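Long-range contacts in probable endonuclease 4 (Thermotoga maritima, PDB 4HNO), which probably cleaves DNA phosphodiester bonds at apurinic or apyrimidinic sites during base excision repair, using a cluster of three metal ions: residues 46-52 and 99-104; 125-129 and 165-170; 133-139 and 170-176. All coordinates share one frame. Where two conformers were deposited one is given. Numbering follows the deposited sequence.

Interaction 1 (46-52 and 99-104); sequences LPSDEAA and EICRKL
Two neighbouring outer helices of the TIM barrel meet here, the start of helix 49-61 against the last turns of helix 84-104. L46 and P47 run extended (phi/psi -79/154° and -61/145°), and S48 is the N-cap: with chi1 p, its OG accepts from A51 N at 2.9 Å, while A52 N bonds to S48 O at 2.9 Å to start the first turn. The CA atoms come nearest in the pairs L46-I100, 5.6 Å, and A52-L104, 5.2 Å. Residues 99-104 are regular helix, with K103 N on E99 O at 2.9 Å and L104 N on I100 O at 3.0 Å. E99 offers its backbone: its C atom lies 4.2 Å from L46 CD2, and its side chain leads away to T139. I100, chi1 m and chi2 t, puts CG1 3.8 Å from L46 CD2 and CG2 4.0 Å from P47 CD; it also touches P36. K103 follows and is the most covered residue of the contact. All four chi angles are t, so the chain reaches straight out past P47, CD 4.1 Å from P47 CG, to the start of helix 49-61. There K103 NZ donates to P47 O at 2.8 Å and makes a salt bridge to D49 OD1, also 2.8 Å. Its carbonyl is the near neighbour of A52, O to CB 3.7 Å. L104, chi1 m and chi2 t, closes the apolar layer, so the proline ring is packed by I100, K103 and L104: L104 CD2 lies 4.2 Å from A52 CB and 3.8 Å from P47 CG.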
loop_
_atom_site.group_PDB
_atom_site.type_symbol
_atom_site.label_atom_id
_atom_site.label_comp_id
_atom_site.label_asym_id
_atom_site.label_seq_id
_atom_site.Cartn_x
_atom_site.Cartn_y
_atom_site.Cartn_z
ATOM N N LEU A 46 8.900 9.978 17.115
ATOM C CA LEU A 46 7.587 10.512 16.827
ATOM C C LEU A 46 7.710 11.891 16.188
ATOM O O LEU A 46 8.639 12.634 16.490
ATOM C CB LEU A 46 6.774 10.721 18.103
ATOM C CG LEU A 46 6.400 9.467 18.860
ATOM C CD1 LEU A 46 5.743 9.884 20.162
ATOM C CD2 LEU A 46 5.440 8.628 18.069
ATOM N N PRO A 47 6.711 12.294 15.405
ATOM C CA PRO A 47 6.614 13.718 15.083
ATOM C C PRO A 47 6.438 14.511 16.369
ATOM O O PRO A 47 5.784 14.043 17.298
ATOM C CB PRO A 47 5.350 13.802 14.224
ATOM C CG PRO A 47 4.553 12.648 14.584
ATOM C CD PRO A 47 5.550 11.539 14.922
ATOM N N SER A 48 7.007 15.703 16.423
ATOM C CA SER A 48 6.764 16.570 17.557
ATOM C C SER A 48 5.290 16.957 17.601
ATOM O O SER A 48 4.550 16.844 16.614
ATOM C CB SER A 48 7.614 17.828 17.479
ATOM O OG SER A 48 7.157 18.647 16.418
ATOM N N ASP A 49 4.858 17.454 18.753
ATOM C CA ASP A 49 3.513 17.977 18.858
ATOM C C ASP A 49 3.259 19.034 17.797
ATOM O O ASP A 49 2.207 19.046 17.160
ATOM C CB ASP A 49 3.255 18.599 20.217
ATOM C CG ASP A 49 3.378 17.628 21.342
ATOM O OD1 ASP A 49 3.382 16.391 21.136
ATOM O OD2 ASP A 49 3.448 18.114 22.486
ATOM N N GLU A 50 4.196 19.950 17.631
ATOM C CA GLU A 50 4.057 21.019 16.656
ATOM C C GLU A 50 3.948 20.466 15.245
ATOM O O GLU A 50 3.121 20.924 14.458
ATOM C CB GLU A 50 5.266 21.954 16.777
ATOM C CG GLU A 50 5.318 23.092 15.786
ATOM C CD GLU A 50 4.298 24.166 16.067
ATOM O OE1 GLU A 50 4.082 25.027 15.183
ATOM O OE2 GLU A 50 3.704 24.149 17.168
ATOM N N ALA A 51 4.787 19.487 14.925
ATOM C CA ALA A 51 4.765 18.913 13.592
ATOM C C ALA A 51 3.434 18.231 13.298
ATOM O O ALA A 51 2.902 18.334 12.183
ATOM C CB ALA A 51 5.906 17.917 13.430
ATOM N N ALA A 52 2.899 17.507 14.274
ATOM C CA ALA A 52 1.633 16.822 14.083
ATOM C C ALA A 52 0.496 17.822 13.916
ATOM O O ALA A 52 -0.377 17.637 13.080
ATOM C CB ALA A 52 1.360 15.875 15.231
ATOM N N GLU A 99 1.922 4.162 16.431
ATOM C CA GLU A 99 1.805 5.336 17.252
ATOM C C GLU A 99 2.125 6.624 16.496
ATOM O O GLU A 99 1.517 7.662 16.783
ATOM C CB GLU A 99 2.603 5.146 18.522
ATOM C CG GLU A 99 1.949 4.028 19.416
ATOM C CD GLU A 99 0.474 4.345 19.833
ATOM O OE1 GLU A 99 0.239 5.444 20.386
ATOM O OE2 GLU A 99 -0.445 3.534 19.605
ATOM N N ILE A 100 3.040 6.581 15.536
ATOM C CA ILE A 100 3.265 7.721 14.671
ATOM C C ILE A 100 1.993 8.039 13.888
ATOM O O ILE A 100 1.563 9.196 13.813
ATOM C CB ILE A 100 4.453 7.468 13.707
ATOM C CG1 ILE A 100 5.773 7.432 14.474
ATOM C CG2 ILE A 100 4.475 8.513 12.609
ATOM C CD1 ILE A 100 6.932 6.814 13.728
ATOM N N CYS A 101 1.401 7.008 13.278
ATOM C CA CYS A 101 0.151 7.219 12.566
ATOM C C CYS A 101 -0.892 7.843 13.474
ATOM O O CYS A 101 -1.561 8.800 13.103
ATOM C CB CYS A 101 -0.384 5.897 12.013
ATOM S SG CYS A 101 0.565 5.197 10.661
ATOM N N ARG A 102 -1.040 7.285 14.670
ATOM C CA ARG A 102 -2.058 7.755 15.599
ATOM C C ARG A 102 -1.813 9.228 15.946
ATOM O O ARG A 102 -2.757 9.999 16.031
ATOM C CB ARG A 102 -2.055 6.839 16.837
ATOM C CG ARG A 102 -3.080 7.100 17.911
ATOM C CD ARG A 102 -4.508 6.595 17.655
ATOM N NE ARG A 102 -5.173 7.393 16.640
ATOM C CZ ARG A 102 -5.728 8.576 16.874
ATOM N NH1 ARG A 102 -6.301 9.221 15.866
ATOM N NH2 ARG A 102 -5.732 9.134 18.092
ATOM N N LYS A 103 -0.562 9.638 16.135
ATOM C CA LYS A 103 -0.262 11.024 16.478
ATOM C C LYS A 103 -0.583 11.977 15.322
ATOM O O LYS A 103 -1.058 13.087 15.550
ATOM C CB LYS A 103 1.183 11.159 16.940
ATOM C CG LYS A 103 1.465 12.532 17.515
ATOM C CD LYS A 103 2.780 12.636 18.238
ATOM C CE LYS A 103 2.949 14.048 18.804
ATOM N NZ LYS A 103 4.187 14.204 19.585
ATOM N N LEU A 104 -0.303 11.543 14.094
ATOM C CA LEU A 104 -0.618 12.326 12.906
ATOM C C LEU A 104 -2.102 12.327 12.538
ATOM O O LEU A 104 -2.532 13.193 11.779
ATOM C CB LEU A 104 0.178 11.811 11.704
ATOM C CG LEU A 104 1.686 11.994 11.770
ATOM C CD1 LEU A 104 2.345 11.308 10.582
ATOM C CD2 LEU A 104 2.088 13.464 11.837
#

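Interaction 2 (125-129 and 165-170); sequences IDRIV and KIRDLV
V129 overlaps the end of helix 160-169, its CG2 3.8 Å from L169 CB and 4.1 Å from I166 CG2. This is packing between two consecutive outer helices of the TIM barrel, 121-136 and 160-169. The segments 125-129 and 165-169 approach to 9.2 Å between axes, with their N-to-C directions 43° apart and a signed crossing angle of -43°. The CA atoms come nearest at V129-V170, 5.6 Å. V129 takes chi1 t, and its methyls also rest on backbone: CG2 is 3.6 Å from I166 O and CG1 3.7 Å from L169 O. One turn earlier, I125 (chi1 m, chi2 t) sets CG2 3.9 Å from I166 CG1 and CD1 4.1 Å from K165 CB; the lysine's charged end turns away to E161. I128 and I166, both m and t, meet through their CG2 atoms at 3.9 Å. Inward, these two isoleucines reach P113 of strand 108-115 and I156 of strand 155-156, so the helix pair is seated on the sheet by the same apolar layer. V170, extended at psi 141°, brings its CG2 4.3 Å from V129 CG1.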
loop_
_atom_site.group_PDB
_atom_site.type_symbol
_atom_site.label_atom_id
_atom_site.label_comp_id
_atom_site.label_asym_id
_atom_site.label_seq_id
_atom_site.Cartn_x
_atom_site.Cartn_y
_atom_site.Cartn_z
ATOM N N ILE A 125 3.642 -17.486 8.212
ATOM C CA ILE A 125 2.334 -16.893 8.445
ATOM C C ILE A 125 2.044 -16.837 9.928
ATOM O O ILE A 125 1.552 -15.826 10.428
ATOM C CB ILE A 125 1.250 -17.632 7.652
ATOM C CG1 ILE A 125 1.392 -17.254 6.177
ATOM C CG2 ILE A 125 -0.141 -17.340 8.195
ATOM C CD1 ILE A 125 0.478 -18.020 5.251
ATOM N N ASP A 126 2.327 -17.916 10.657
ATOM C CA ASP A 126 2.050 -17.897 12.085
ATOM C C ASP A 126 2.878 -16.817 12.789
ATOM O O ASP A 126 2.377 -16.171 13.719
ATOM C CB ASP A 126 2.291 -19.265 12.715
ATOM C CG ASP A 126 1.173 -20.259 12.448
ATOM O OD1 ASP A 126 1.433 -21.463 12.628
ATOM O OD2 ASP A 126 0.065 -19.850 12.060
ATOM N N ARG A 127 4.120 -16.602 12.378
ATOM C CA ARG A 127 4.935 -15.547 12.978
ATOM C C ARG A 127 4.355 -14.172 12.662
ATOM O O ARG A 127 4.379 -13.283 13.518
ATOM C CB ARG A 127 6.400 -15.632 12.533
ATOM C CG ARG A 127 7.153 -16.800 13.163
ATOM C CD ARG A 127 8.647 -16.743 12.919
ATOM N NE ARG A 127 9.011 -16.881 11.526
ATOM C CZ ARG A 127 9.287 -18.034 10.921
ATOM N NH1 ARG A 127 9.644 -18.018 9.645
ATOM N NH2 ARG A 127 9.210 -19.201 11.577
ATOM N N ILE A 128 3.860 -13.985 11.445
ATOM C CA ILE A 128 3.248 -12.707 11.074
ATOM C C ILE A 128 2.012 -12.473 11.946
ATOM O O ILE A 128 1.810 -11.384 12.481
ATOM C CB ILE A 128 2.884 -12.668 9.601
ATOM C CG1 ILE A 128 4.129 -12.717 8.724
ATOM C CG2 ILE A 128 2.072 -11.397 9.301
ATOM C CD1 ILE A 128 3.816 -13.058 7.280
ATOM N N VAL A 129 1.166 -13.486 12.082
ATOM C CA VAL A 129 -0.020 -13.382 12.911
ATOM C C VAL A 129 0.348 -13.038 14.344
ATOM O O VAL A 129 -0.254 -12.153 14.964
ATOM C CB VAL A 129 -0.832 -14.685 12.847
ATOM C CG1 VAL A 129 -1.934 -14.707 13.876
ATOM C CG2 VAL A 129 -1.402 -14.878 11.430
ATOM N N LYS A 165 -5.096 -15.933 4.726
ATOM C CA LYS A 165 -4.705 -16.855 5.783
ATOM C C LYS A 165 -4.216 -16.075 7.003
ATOM O O LYS A 165 -4.530 -16.432 8.134
ATOM C CB LYS A 165 -3.642 -17.830 5.299
ATOM C CG LYS A 165 -4.163 -18.932 4.400
ATOM C CD LYS A 165 -3.042 -19.886 3.988
ATOM C CE LYS A 165 -3.550 -21.164 3.393
ATOM N NZ LYS A 165 -4.054 -20.988 2.011
ATOM N N ILE A 166 -3.425 -15.037 6.769
ATOM C CA ILE A 166 -2.957 -14.184 7.853
ATOM C C ILE A 166 -4.134 -13.489 8.523
ATOM O O ILE A 166 -4.319 -13.574 9.742
ATOM C CB ILE A 166 -1.949 -13.130 7.321
ATOM C CG1 ILE A 166 -0.689 -13.785 6.795
ATOM C CG2 ILE A 166 -1.621 -12.118 8.423
ATOM C CD1 ILE A 166 0.117 -12.887 5.866
ATOM N N ARG A 167 -4.916 -12.766 7.730
ATOM C CA ARG A 167 -5.951 -11.935 8.293
ATOM C C ARG A 167 -6.922 -12.757 9.130
ATOM O O ARG A 167 -7.345 -12.341 10.217
ATOM C CB ARG A 167 -6.700 -11.204 7.182
ATOM C CG ARG A 167 -7.868 -10.405 7.716
ATOM C CD ARG A 167 -8.476 -9.457 6.681
ATOM N NE ARG A 167 -9.494 -8.700 7.342
ATOM C CZ ARG A 167 -10.735 -9.090 7.516
ATOM N NH1 ARG A 167 -11.190 -10.159 6.905
ATOM N NH2 ARG A 167 -11.529 -8.354 8.279
ATOM N N ASP A 168 -7.297 -13.929 8.631
ATOM C CA ASP A 168 -8.335 -14.699 9.283
ATOM C C ASP A 168 -7.881 -15.262 10.641
ATOM O O ASP A 168 -8.717 -15.628 11.458
ATOM C CB ASP A 168 -8.843 -15.796 8.359
ATOM C CG ASP A 168 -9.739 -15.264 7.242
ATOM O OD1 ASP A 168 -10.028 -14.044 7.220
ATOM O OD2 ASP A 168 -10.150 -16.079 6.394
ATOM N N LEU A 169 -6.579 -15.282 10.900
ATOM C CA LEU A 169 -6.055 -15.753 12.173
ATOM C C LEU A 169 -5.821 -14.641 13.193
ATOM O O LEU A 169 -5.629 -14.948 14.359
ATOM C CB LEU A 169 -4.738 -16.508 11.959
ATOM C CG LEU A 169 -4.879 -17.896 11.332
ATOM C CD1 LEU A 169 -3.532 -18.371 10.818
ATOM C CD2 LEU A 169 -5.442 -18.882 12.350
ATOM N N VAL A 170 -5.790 -13.382 12.778
ATOM C CA VAL A 170 -5.483 -12.277 13.685
ATOM C C VAL A 170 -6.664 -11.988 14.603
ATOM O O VAL A 170 -7.819 -12.012 14.171
ATOM C CB VAL A 170 -5.101 -11.032 12.849
ATOM C CG1 VAL A 170 -5.017 -9.754 13.668
ATOM C CG2 VAL A 170 -3.783 -11.273 12.143
#

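Interaction 3 (133-139 and 170-176); sequences NEVLNNT and VDQRDRV
L136, R175 and N133 carry most of this contact, where the C-terminal end of helix 121-136 meets the loop from helix 160-169 into TIM-barrel strand 176-181. L136 (chi1 m, chi2 t) points at the loop, CD1 3.7 Å from V170 CG1 and 3.9 Å from V176 CG2, and touches I144 of strand 143-147. R175 (chi1 m, chi2 t, chi3 p) reaches the type I turn 136-139: NH2 is shared between L136 O (2.9 Å) and T139 O (3.0 Å), consistent with a bifurcated bond, its other hydrogen goes to Q172 OE1 (3.1 Å), and NH1 donates to T139 OG1 (3.0 Å). L136 CD2 covers one guanidinium face. N133, its CA 6.1 Å from that of V170, accepts D171 N on OD1 at 2.8 Å. N137 pairs both ways, ND2 to D171 OD2 and OD1 from Q172 NE2, each 2.9 Å. Water 1 joins N133 OD1 (2.8 Å), N137 OD1 (3.1 Å) and Q172 N (3.0 Å); water 2 joins N133 ND2 (2.8 Å) to D171 OD1 (2.6 Å). N133 and R175 thus bind backbone groups while N137 bonds loop side chains: directional bonds fix helix end and loop around a small apolar contact.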
loop_
_atom_site.group_PDB
_atom_site.type_symbol
_atom_site.label_atom_id
_atom_site.label_comp_id
_atom_site.label_asym_id
_atom_site.label_seq_id
_atom_site.Cartn_x
_atom_site.Cartn_y
_atom_site.Cartn_z
ATOM N N ASN A 133 -0.724 -9.626 16.168
ATOM C CA ASN A 133 -1.463 -9.626 17.421
ATOM C C ASN A 133 -0.753 -8.788 18.477
ATOM O O ASN A 133 -1.397 -8.031 19.200
ATOM C CB ASN A 133 -1.679 -11.046 17.927
ATOM C CG ASN A 133 -2.769 -11.781 17.214
ATOM O OD1 ASN A 133 -3.703 -11.182 16.680
ATOM N ND2 ASN A 133 -2.671 -13.100 17.223
ATOM N N GLU A 134 0.564 -8.908 18.590
ATOM C CA GLU A 134 1.268 -8.117 19.583
ATOM C C GLU A 134 1.112 -6.628 19.296
ATOM O O GLU A 134 0.955 -5.825 20.218
ATOM C CB GLU A 134 2.749 -8.480 19.642
ATOM C CG GLU A 134 2.990 -9.818 20.232
ATOM C CD GLU A 134 2.313 -9.969 21.582
ATOM O OE1 GLU A 134 2.573 -9.125 22.471
ATOM O OE2 GLU A 134 1.489 -10.897 21.749
ATOM N N VAL A 135 1.146 -6.239 18.031
ATOM C CA VAL A 135 0.997 -4.833 17.687
ATOM C C VAL A 135 -0.432 -4.353 17.914
ATOM O O VAL A 135 -0.665 -3.346 18.590
ATOM C CB VAL A 135 1.445 -4.582 16.248
ATOM C CG1 VAL A 135 1.151 -3.166 15.805
ATOM C CG2 VAL A 135 2.934 -4.915 16.086
ATOM N N LEU A 136 -1.394 -5.058 17.326
ATOM C CA LEU A 136 -2.783 -4.612 17.391
ATOM C C LEU A 136 -3.316 -4.658 18.816
ATOM O O LEU A 136 -4.071 -3.779 19.219
ATOM C CB LEU A 136 -3.641 -5.436 16.443
ATOM C CG LEU A 136 -3.336 -5.200 14.962
ATOM C CD1 LEU A 136 -4.091 -6.222 14.135
ATOM C CD2 LEU A 136 -3.662 -3.784 14.522
ATOM N N ASN A 137 -2.949 -5.685 19.579
ATOM C CA ASN A 137 -3.479 -5.837 20.916
ATOM C C ASN A 137 -2.851 -4.884 21.920
ATOM O O ASN A 137 -3.260 -4.876 23.079
ATOM C CB ASN A 137 -3.344 -7.285 21.414
ATOM C CG ASN A 137 -4.221 -8.276 20.649
ATOM O OD1 ASN A 137 -5.235 -7.926 20.030
ATOM N ND2 ASN A 137 -3.857 -9.541 20.731
ATOM N N ASN A 138 -1.901 -4.061 21.486
ATOM C CA ASN A 138 -1.257 -3.074 22.336
ATOM C C ASN A 138 -1.348 -1.661 21.769
ATOM O O ASN A 138 -0.642 -0.769 22.222
ATOM C CB ASN A 138 0.193 -3.468 22.619
ATOM C CG ASN A 138 0.272 -4.635 23.547
ATOM O OD1 ASN A 138 0.007 -4.502 24.742
ATOM N ND2 ASN A 138 0.592 -5.792 23.016
ATOM N N THR A 139 -2.251 -1.467 20.805
ATOM C CA THR A 139 -2.503 -0.175 20.198
ATOM C C THR A 139 -4.008 -0.074 19.928
ATOM O O THR A 139 -4.732 -1.060 20.032
ATOM C CB THR A 139 -1.759 -0.009 18.876
ATOM O OG1 THR A 139 -2.174 -1.015 17.957
ATOM C CG2 THR A 139 -0.242 -0.037 19.050
ATOM N N VAL A 170 -5.790 -13.382 12.778
ATOM C CA VAL A 170 -5.483 -12.277 13.685
ATOM C C VAL A 170 -6.664 -11.988 14.603
ATOM O O VAL A 170 -7.819 -12.012 14.171
ATOM C CB VAL A 170 -5.101 -11.032 12.849
ATOM C CG1 VAL A 170 -5.017 -9.754 13.668
ATOM C CG2 VAL A 170 -3.783 -11.273 12.143
ATOM N N ASP A 171 -6.383 -11.676 15.863
ATOM C CA ASP A 171 -7.457 -11.449 16.828
ATOM C C ASP A 171 -8.340 -10.266 16.404
ATOM O O ASP A 171 -9.576 -10.359 16.354
ATOM C CB ASP A 171 -6.893 -11.149 18.218
ATOM C CG ASP A 171 -6.102 -12.260 18.845
ATOM O OD1 ASP A 171 -6.334 -13.423 18.524
ATOM O OD2 ASP A 171 -5.265 -11.930 19.730
ATOM N N GLN A 172 -7.718 -9.156 16.059
ATOM C CA GLN A 172 -8.432 -7.925 15.697
ATOM C C GLN A 172 -8.503 -7.794 14.186
ATOM O O GLN A 172 -7.961 -6.873 13.581
ATOM C CB GLN A 172 -7.798 -6.701 16.349
ATOM C CG GLN A 172 -7.936 -6.755 17.859
ATOM C CD GLN A 172 -7.597 -5.459 18.543
ATOM O OE1 GLN A 172 -8.099 -4.387 18.172
ATOM N NE2 GLN A 172 -6.744 -5.519 19.537
ATOM N N ARG A 173 -9.228 -8.722 13.569
ATOM C CA ARG A 173 -9.290 -8.755 12.127
ATOM C C ARG A 173 -9.995 -7.534 11.543
ATOM O O ARG A 173 -9.747 -7.203 10.371
ATOM C CB ARG A 173 -9.862 -10.053 11.623
ATOM C CG ARG A 173 -11.218 -10.329 12.062
ATOM C CD ARG A 173 -11.656 -11.699 11.593
ATOM N NE ARG A 173 -12.985 -11.951 12.114
ATOM C CZ ARG A 173 -13.247 -12.506 13.290
ATOM N NH1 ARG A 173 -12.281 -12.914 14.095
ATOM N NH2 ARG A 173 -14.501 -12.648 13.671
ATOM N N ASP A 174 -10.817 -6.822 12.304
ATOM C CA ASP A 174 -11.391 -5.592 11.783
ATOM C C ASP A 174 -10.334 -4.493 11.603
ATOM O O ASP A 174 -10.569 -3.502 10.906
ATOM C CB ASP A 174 -12.514 -5.051 12.689
ATOM C CG ASP A 174 -13.750 -5.919 12.718
ATOM O OD1 ASP A 174 -13.859 -6.834 11.894
ATOM O OD2 ASP A 174 -14.636 -5.669 13.557
ATOM N N ARG A 175 -9.167 -4.669 12.224
ATOM C CA ARG A 175 -8.051 -3.750 12.050
ATOM C C ARG A 175 -6.990 -4.305 11.109
ATOM O O ARG A 175 -5.863 -3.823 11.105
ATOM C CB ARG A 175 -7.479 -3.343 13.394
ATOM C CG ARG A 175 -8.425 -2.442 14.172
ATOM C CD ARG A 175 -7.929 -2.169 15.570
ATOM N NE ARG A 175 -6.660 -1.462 15.531
ATOM C CZ ARG A 175 -5.731 -1.517 16.478
ATOM N NH1 ARG A 175 -4.630 -0.800 16.333
ATOM N NH2 ARG A 175 -5.910 -2.265 17.557
ATOM N N VAL A 176 -7.397 -5.233 10.240
ATOM C CA VAL A 176 -6.543 -5.694 9.148
ATOM C C VAL A 176 -7.360 -5.563 7.867
ATOM O O VAL A 176 -8.474 -6.101 7.760
ATOM C CB VAL A 176 -6.097 -7.139 9.346
ATOM C CG1 VAL A 176 -5.215 -7.596 8.186
ATOM C CG2 VAL A 176 -5.354 -7.294 10.658
HETATM O O HOH W 1 -4.982 -8.666 17.053
HETATM O O HOH W 2 -4.867 -14.854 16.860
#

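How the interactions relate
All three contacts belong to one TIM barrel: interactions 1 and 2 join neighbouring helices, and interaction 3 ties a helix end to the loop that enters strand 176-181. Interaction 1 comes first along the chain, between helices 49-61 and 84-104; interactions 2 and 3 follow with alternating segments. Those two share V170 and helix 121-136, and their centres are 10 Å apart; R167 of interaction 2 probably hydrogen-bonds to R173 O and V176 O of interaction 3. Interaction 1 is 21 Å from interaction 3 between centres, touching it through E99 and T139, and 28 Å from interaction 2. Together they surround part of a barrel whose strands carry the metal ligands H72, H112, E147 and D181.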